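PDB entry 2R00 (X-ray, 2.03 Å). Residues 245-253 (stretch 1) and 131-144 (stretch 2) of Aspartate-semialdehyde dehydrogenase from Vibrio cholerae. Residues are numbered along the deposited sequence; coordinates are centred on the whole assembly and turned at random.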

ATOM      1  N   ALA A 245      -1.188  -4.719   7.788  1.00 28.45           N
ATOM      2  CA  ALA A 245       0.036  -4.488   7.024  1.00 27.95           C
ATOM      3  C   ALA A 245       0.335  -3.000   6.912  1.00 27.53           C
ATOM      4  O   ALA A 245      -0.576  -2.174   7.014  1.00 27.62           O
ATOM      5  CB  ALA A 245      -0.074  -5.114   5.642  1.00 27.23           C
ATOM      6  N   GLU A 246       1.616  -2.679   6.716  1.00 27.28           N
ATOM      7  CA  GLU A 246       2.087  -1.316   6.489  1.00 27.37           C
ATOM      8  C   GLU A 246       3.160  -1.320   5.427  1.00 26.81           C
ATOM      9  O   GLU A 246       4.025  -2.175   5.441  1.00 26.85           O
ATOM     10  CB  GLU A 246       2.718  -0.737   7.744  1.00 27.97           C
ATOM     11  CG  GLU A 246       1.859  -0.824   8.955  1.00 29.71           C
ATOM     12  CD  GLU A 246       2.553  -0.319  10.165  1.00 31.45           C
ATOM     13  OE1 GLU A 246       3.785  -0.489  10.280  1.00 34.26           O
ATOM     14  OE2 GLU A 246       1.863   0.252  11.006  1.00 33.28           O
ATOM     15  N   ALA A 247       3.096  -0.350   4.523  1.00 26.34           N
ATOM     16  CA  ALA A 247       4.160  -0.084   3.564  1.00 25.63           C
ATOM     17  C   ALA A 247       4.886   1.150   4.074  1.00 25.26           C
ATOM     18  O   ALA A 247       4.247   2.174   4.366  1.00 25.31           O
ATOM     19  CB  ALA A 247       3.569   0.182   2.177  1.00 25.14           C
ATOM     20  N   VAL A 248       6.207   1.053   4.220  1.00 25.05           N
ATOM     21  CA  VAL A 248       6.984   2.126   4.854  1.00 25.04           C
ATOM     22  C   VAL A 248       8.081   2.633   3.934  1.00 25.24           C
ATOM     23  O   VAL A 248       8.900   1.852   3.428  1.00 24.68           O
ATOM     24  CB  VAL A 248       7.654   1.675   6.201  1.00 25.28           C
ATOM     25  CG1 VAL A 248       8.261   2.881   6.934  1.00 25.25           C
ATOM     26  CG2 VAL A 248       6.659   0.957   7.099  1.00 25.44           C
ATOM     27  N   HIS A 249       8.084   3.945   3.711  1.00 25.44           N
ATOM     28  CA  HIS A 249       9.223   4.601   3.092  1.00 26.48           C
ATOM     29  C   HIS A 249       9.871   5.543   4.101  1.00 26.87           C
ATOM     30  O   HIS A 249       9.176   6.348   4.732  1.00 27.09           O
ATOM     31  CB  HIS A 249       8.821   5.388   1.840  1.00 26.30           C
ATOM     32  CG  HIS A 249       9.949   6.187   1.261  1.00 26.58           C
ATOM     33  ND1 HIS A 249      10.885   5.646   0.407  1.00 28.23           N
ATOM     34  CD2 HIS A 249      10.314   7.477   1.449  1.00 27.52           C
ATOM     35  CE1 HIS A 249      11.764   6.577   0.077  1.00 26.56           C
ATOM     36  NE2 HIS A 249      11.440   7.696   0.698  1.00 26.07           N
ATOM     37  N   VAL A 250      11.192   5.437   4.245  1.00 27.45           N
ATOM     38  CA  VAL A 250      11.942   6.333   5.119  1.00 28.36           C
ATOM     39  C   VAL A 250      13.049   7.093   4.387  1.00 28.67           C
ATOM     40  O   VAL A 250      13.791   6.538   3.581  1.00 28.30           O
ATOM     41  CB  VAL A 250      12.492   5.621   6.401  1.00 28.65           C
ATOM     42  CG1 VAL A 250      11.338   5.032   7.207  1.00 29.06           C
ATOM     43  CG2 VAL A 250      13.487   4.542   6.067  1.00 29.27           C
ATOM     44  N   GLU A 251      13.107   8.385   4.660  1.00 29.20           N
ATOM     45  CA  GLU A 251      14.166   9.247   4.190  1.00 30.64           C
ATOM     46  C   GLU A 251      15.152   9.332   5.357  1.00 31.15           C
ATOM     47  O   GLU A 251      14.810   9.842   6.434  1.00 30.99           O
ATOM     48  CB  GLU A 251      13.577  10.613   3.845  1.00 30.78           C
ATOM     49  CG  GLU A 251      14.399  11.462   2.919  1.00 33.45           C
ATOM     50  CD  GLU A 251      14.621  10.842   1.550  1.00 34.81           C
ATOM     51  OE1 GLU A 251      15.738  11.012   1.042  1.00 37.97           O
ATOM     52  OE2 GLU A 251      13.715  10.191   0.985  1.00 35.41           O
ATOM     53  N   THR A 252      16.339   8.767   5.163  1.00 31.64           N
ATOM     54  CA  THR A 252      17.352   8.702   6.228  1.00 32.55           C
ATOM     55  C   THR A 252      18.275   9.927   6.181  1.00 33.45           C
ATOM     56  O   THR A 252      18.275  10.672   5.194  1.00 33.67           O
ATOM     57  CB  THR A 252      18.176   7.396   6.153  1.00 32.38           C
ATOM     58  OG1 THR A 252      18.870   7.337   4.904  1.00 32.37           O
ATOM     59  CG2 THR A 252      17.273   6.175   6.278  1.00 31.79           C
ATOM     60  N   ARG A 253      19.036  10.159   7.251  1.00 34.45           N
ATOM     61  CA  ARG A 253      19.932  11.323   7.283  1.00 35.44           C
ATOM     62  C   ARG A 253      21.305  10.980   6.695  1.00 35.66           C
ATOM     63  O   ARG A 253      22.059  11.870   6.315  1.00 35.98           O
ATOM     64  CB  ARG A 253      20.042  11.927   8.693  1.00 35.44           C
ATOM     65  CG  ARG A 253      18.720  12.441   9.258  1.00 35.41           C
ATOM     66  CD  ARG A 253      18.920  13.328  10.489  1.00 36.22           C
ATOM     67  NE  ARG A 253      17.656  13.627  11.170  1.00 38.04           N
ATOM     68  CZ  ARG A 253      16.831  14.624  10.847  1.00 38.69           C
ATOM     69  NH1 ARG A 253      17.117  15.449   9.849  1.00 39.64           N
ATOM     70  NH2 ARG A 253      15.711  14.808  11.534  1.00 39.61           N
TER
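Stretch 2 131-144: CSTIQMLVALKPIY

Helix 131-144 of aspartate-semialdehyde dehydrogenase packed on strand 245-252, two segments at least 107 residues apart in sequence wherever they touch. The strand is extended, so its side chains alternate: Glu-246, Val-248, Val-250 and Thr-252 point toward the helix, while Ala-245 and His-249 point away. The helix runs in the same general sense as the strand, N-to-C directions 45° apart (signed crossing angle -45°), with the axes 9.4 Å apart at closest approach. The contact buries 371 Å² in all, both sides summed.

Cys-131 opens the stretch with its side chain sideways to the strand and makes no contact. At Ser-132, whose CA lies 7.6 Å from CA of Glu-246, the helix meets the one acidic side chain that points at it. Glu-246, with chi1 in m and chi2 in t, extends to the backbone here: its OE2 is 2.5 Å from O of Ser-132 and 3.4 Å from CB of Ser-132. The same carbonyl oxygen accepts the helical bond from N of Met-136, at 3.2 Å. The CA-to-CB bond of Thr-133 points away; that of Ile-134 is sideways, with the end of the side chain leading away.

The next turn returns to the strand. Gln-135 places its CB 3.8 Å from OE1 of Glu-246, and CB of Met-136 lies 3.4 Å from that same OE1, so the carboxylate rests against the start of both side chains. Met-136 begins toward the strand, but its end leads away; its CG is 4.4 Å from CG2 of Val-248, a loose apolar contact. Leu-137, Val-138 and Ala-139 make no contact with the strand.

One turn after Met-136, Leu-140 points toward the strand and bridges two valines: its CD1 is 3.8 Å from CG1 of Val-248 and its CG 3.9 Å from CG1 of Val-250. The CA atoms of Leu-140 and Val-250 are 8.5 Å apart. Lys-141 and Pro-142 are out of reach. Around the proline the helix is kinked, since the N atoms of Pro-142 and Ile-143 have no bond to the preceding turn; the bond from N of Tyr-144 to O of Leu-140, 2.8 Å, resumes the pattern.

Ile-143 supplies the last contact. Its CG2 lies 3.8 Å from CG2 of Thr-252 and 4.5 Å from CG2 of Val-250, so one methyl touches both strand residues. Tyr-144 comes close in backbone, its CA 7.6 Å from CA of Thr-252, yet its CB points away and its side chain makes no contact.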

ATOM      1  N   CYS A 131      -1.184  -0.744  17.621  1.00 31.12           N
ATOM      2  CA  CYS A 131      -0.405  -1.846  17.002  1.00 30.97           C
ATOM      3  C   CYS A 131       0.297  -1.410  15.717  1.00 30.49           C
ATOM      4  O   CYS A 131       1.423  -1.822  15.469  1.00 29.86           O
ATOM      5  CB  CYS A 131      -1.244  -3.114  16.761  1.00 31.74           C
ATOM      6  SG  CYS A 131      -0.252  -4.661  16.403  1.00 36.01           S
ATOM      7  N   SER A 132      -0.362  -0.559  14.926  1.00 30.07           N
ATOM      8  CA  SER A 132       0.260   0.053  13.752  1.00 30.07           C
ATOM      9  C   SER A 132       1.575   0.764  14.084  1.00 29.05           C
ATOM     10  O   SER A 132       2.569   0.610  13.372  1.00 29.13           O
ATOM     11  CB  SER A 132      -0.684   1.070  13.120  1.00 30.73           C
ATOM     12  OG  SER A 132      -1.564   0.454  12.204  1.00 33.44           O
ATOM     13  N   THR A 133       1.559   1.555  15.155  1.00 27.79           N
ATOM     14  CA  THR A 133       2.731   2.316  15.594  1.00 27.04           C
ATOM     15  C   THR A 133       3.787   1.393  16.205  1.00 26.21           C
ATOM     16  O   THR A 133       4.977   1.563  15.956  1.00 25.93           O
ATOM     17  CB  THR A 133       2.349   3.390  16.634  1.00 27.00           C
ATOM     18  OG1 THR A 133       1.249   4.160  16.141  1.00 28.04           O
ATOM     19  CG2 THR A 133       3.535   4.308  16.919  1.00 26.91           C
ATOM     20  N   ILE A 134       3.348   0.431  17.011  1.00 25.59           N
ATOM     21  CA  ILE A 134       4.246  -0.600  17.549  1.00 25.86           C
ATOM     22  C   ILE A 134       5.014  -1.305  16.415  1.00 26.36           C
ATOM     23  O   ILE A 134       6.247  -1.302  16.401  1.00 27.06           O
ATOM     24  CB  ILE A 134       3.483  -1.638  18.403  1.00 25.77           C
ATOM     25  CG1 ILE A 134       2.834  -0.964  19.620  1.00 24.57           C
ATOM     26  CG2 ILE A 134       4.434  -2.783  18.848  1.00 25.53           C
ATOM     27  CD1 ILE A 134       1.843  -1.860  20.376  1.00 25.14           C
ATOM     28  N   GLN A 135       4.277  -1.869  15.464  1.00 26.85           N
ATOM     29  CA  GLN A 135       4.843  -2.579  14.305  1.00 27.91           C
ATOM     30  C   GLN A 135       5.932  -1.755  13.620  1.00 26.79           C
ATOM     31  O   GLN A 135       7.050  -2.234  13.409  1.00 26.93           O
ATOM     32  CB  GLN A 135       3.752  -2.809  13.258  1.00 27.99           C
ATOM     33  CG  GLN A 135       2.983  -4.115  13.300  1.00 31.17           C
ATOM     34  CD  GLN A 135       1.825  -4.115  12.299  1.00 31.36           C
ATOM     35  OE1 GLN A 135       0.659  -4.149  12.704  1.00 37.29           O
ATOM     36  NE2 GLN A 135       2.136  -4.047  10.989  1.00 33.16           N
ATOM     37  N   MET A 136       5.586  -0.516  13.264  1.00 25.37           N
ATOM     38  CA  MET A 136       6.472   0.350  12.493  1.00 24.74           C
ATOM     39  C   MET A 136       7.727   0.732  13.279  1.00 24.87           C
ATOM     40  O   MET A 136       8.840   0.725  12.739  1.00 24.82           O
ATOM     41  CB  MET A 136       5.725   1.615  12.023  1.00 24.23           C
ATOM     42  CG  MET A 136       6.578   2.551  11.157  1.00 24.69           C
ATOM     43  SD  MET A 136       5.721   4.012  10.536  1.00 23.76           S
ATOM     44  CE  MET A 136       5.522   5.001  12.013  1.00 24.60           C
ATOM     45  N   LEU A 137       7.537   1.077  14.548  1.00 24.60           N
ATOM     46  CA  LEU A 137       8.627   1.552  15.393  1.00 24.94           C
ATOM     47  C   LEU A 137       9.660   0.472  15.722  1.00 24.96           C
ATOM     48  O   LEU A 137      10.863   0.753  15.803  1.00 25.34           O
ATOM     49  CB  LEU A 137       8.065   2.172  16.673  1.00 24.94           C
ATOM     50  CG  LEU A 137       7.881   3.687  16.539  1.00 26.40           C
ATOM     51  CD1 LEU A 137       6.753   4.168  17.354  1.00 28.15           C
ATOM     52  CD2 LEU A 137       9.146   4.414  16.951  1.00 26.92           C
ATOM     53  N   VAL A 138       9.193  -0.753  15.923  1.00 24.89           N
ATOM     54  CA  VAL A 138      10.095  -1.891  16.075  1.00 24.80           C
ATOM     55  C   VAL A 138      10.977  -2.033  14.825  1.00 25.07           C
ATOM     56  O   VAL A 138      12.204  -2.110  14.925  1.00 25.20           O
ATOM     57  CB  VAL A 138       9.326  -3.182  16.410  1.00 25.26           C
ATOM     58  CG1 VAL A 138      10.221  -4.403  16.261  1.00 25.33           C
ATOM     59  CG2 VAL A 138       8.799  -3.112  17.854  1.00 24.53           C
ATOM     60  N   ALA A 139      10.348  -2.038  13.653  1.00 25.04           N
ATOM     61  CA  ALA A 139      11.063  -2.167  12.381  1.00 25.06           C
ATOM     62  C   ALA A 139      12.025  -1.023  12.068  1.00 24.73           C
ATOM     63  O   ALA A 139      13.080  -1.256  11.496  1.00 25.27           O
ATOM     64  CB  ALA A 139      10.069  -2.366  11.222  1.00 25.11           C
ATOM     65  N   LEU A 140      11.666   0.204  12.436  1.00 24.91           N
ATOM     66  CA  LEU A 140      12.438   1.395  12.056  1.00 25.02           C
ATOM     67  C   LEU A 140      13.580   1.764  12.996  1.00 25.49           C
ATOM     68  O   LEU A 140      14.551   2.395  12.578  1.00 25.08           O
ATOM     69  CB  LEU A 140      11.511   2.605  11.906  1.00 25.13           C
ATOM     70  CG  LEU A 140      11.060   3.046  10.508  1.00 25.63           C
ATOM     71  CD1 LEU A 140      10.921   1.905   9.536  1.00 24.87           C
ATOM     72  CD2 LEU A 140       9.781   3.869  10.577  1.00 25.53           C
ATOM     73  N   LYS A 141      13.448   1.391  14.265  1.00 26.15           N
ATOM     74  CA  LYS A 141      14.431   1.771  15.279  1.00 27.22           C
ATOM     75  C   LYS A 141      15.902   1.468  14.921  1.00 27.62           C
ATOM     76  O   LYS A 141      16.746   2.359  15.079  1.00 28.02           O
ATOM     77  CB  LYS A 141      14.052   1.208  16.663  1.00 27.20           C
ATOM     78  CG  LYS A 141      14.895   1.739  17.838  1.00 28.21           C
ATOM     79  CD  LYS A 141      15.009   3.263  17.841  1.00 31.08           C
ATOM     80  CE  LYS A 141      15.499   3.786  19.194  1.00 31.90           C
ATOM     81  NZ  LYS A 141      16.558   2.934  19.796  1.00 31.31           N
ATOM     82  N   PRO A 142      16.216   0.240  14.440  1.00 28.10           N
ATOM     83  CA  PRO A 142      17.599  -0.029  14.000  1.00 28.95           C
ATOM     84  C   PRO A 142      18.090   0.902  12.886  1.00 29.62           C
ATOM     85  O   PRO A 142      19.262   1.269  12.870  1.00 29.86           O
ATOM     86  CB  PRO A 142      17.529  -1.476  13.484  1.00 28.69           C
ATOM     87  CG  PRO A 142      16.343  -2.064  14.190  1.00 28.37           C
ATOM     88  CD  PRO A 142      15.366  -0.953  14.283  1.00 28.15           C
ATOM     89  N   ILE A 143      17.208   1.261  11.955  1.00 29.95           N
ATOM     90  CA  ILE A 143      17.546   2.235  10.909  1.00 30.71           C
ATOM     91  C   ILE A 143      17.745   3.636  11.501  1.00 31.19           C
ATOM     92  O   ILE A 143      18.712   4.326  11.172  1.00 31.31           O
ATOM     93  CB  ILE A 143      16.477   2.267   9.783  1.00 30.51           C
ATOM     94  CG1 ILE A 143      16.302   0.861   9.184  1.00 30.68           C
ATOM     95  CG2 ILE A 143      16.854   3.302   8.722  1.00 29.85           C
ATOM     96  CD1 ILE A 143      14.985   0.639   8.388  1.00 30.78           C
ATOM     97  N   TYR A 144      16.835   4.046  12.381  1.00 31.57           N
ATOM     98  CA  TYR A 144      16.947   5.326  13.070  1.00 31.85           C
ATOM     99  C   TYR A 144      18.309   5.446  13.764  1.00 31.97           C
ATOM    100  O   TYR A 144      19.041   6.417  13.554  1.00 32.12           O
ATOM    101  CB  TYR A 144      15.821   5.474  14.095  1.00 32.59           C
ATOM    102  CG  TYR A 144      15.797   6.812  14.799  1.00 32.82           C
ATOM    103  CD1 TYR A 144      15.300   7.939  14.160  1.00 32.70           C
ATOM    104  CD2 TYR A 144      16.253   6.941  16.114  1.00 33.59           C
ATOM    105  CE1 TYR A 144      15.268   9.169  14.798  1.00 33.88           C
ATOM    106  CE2 TYR A 144      16.224   8.169  16.764  1.00 34.15           C
ATOM    107  CZ  TYR A 144      15.728   9.282  16.095  1.00 34.88           C
ATOM    108  OH  TYR A 144      15.687  10.515  16.716  1.00 35.39           O
TER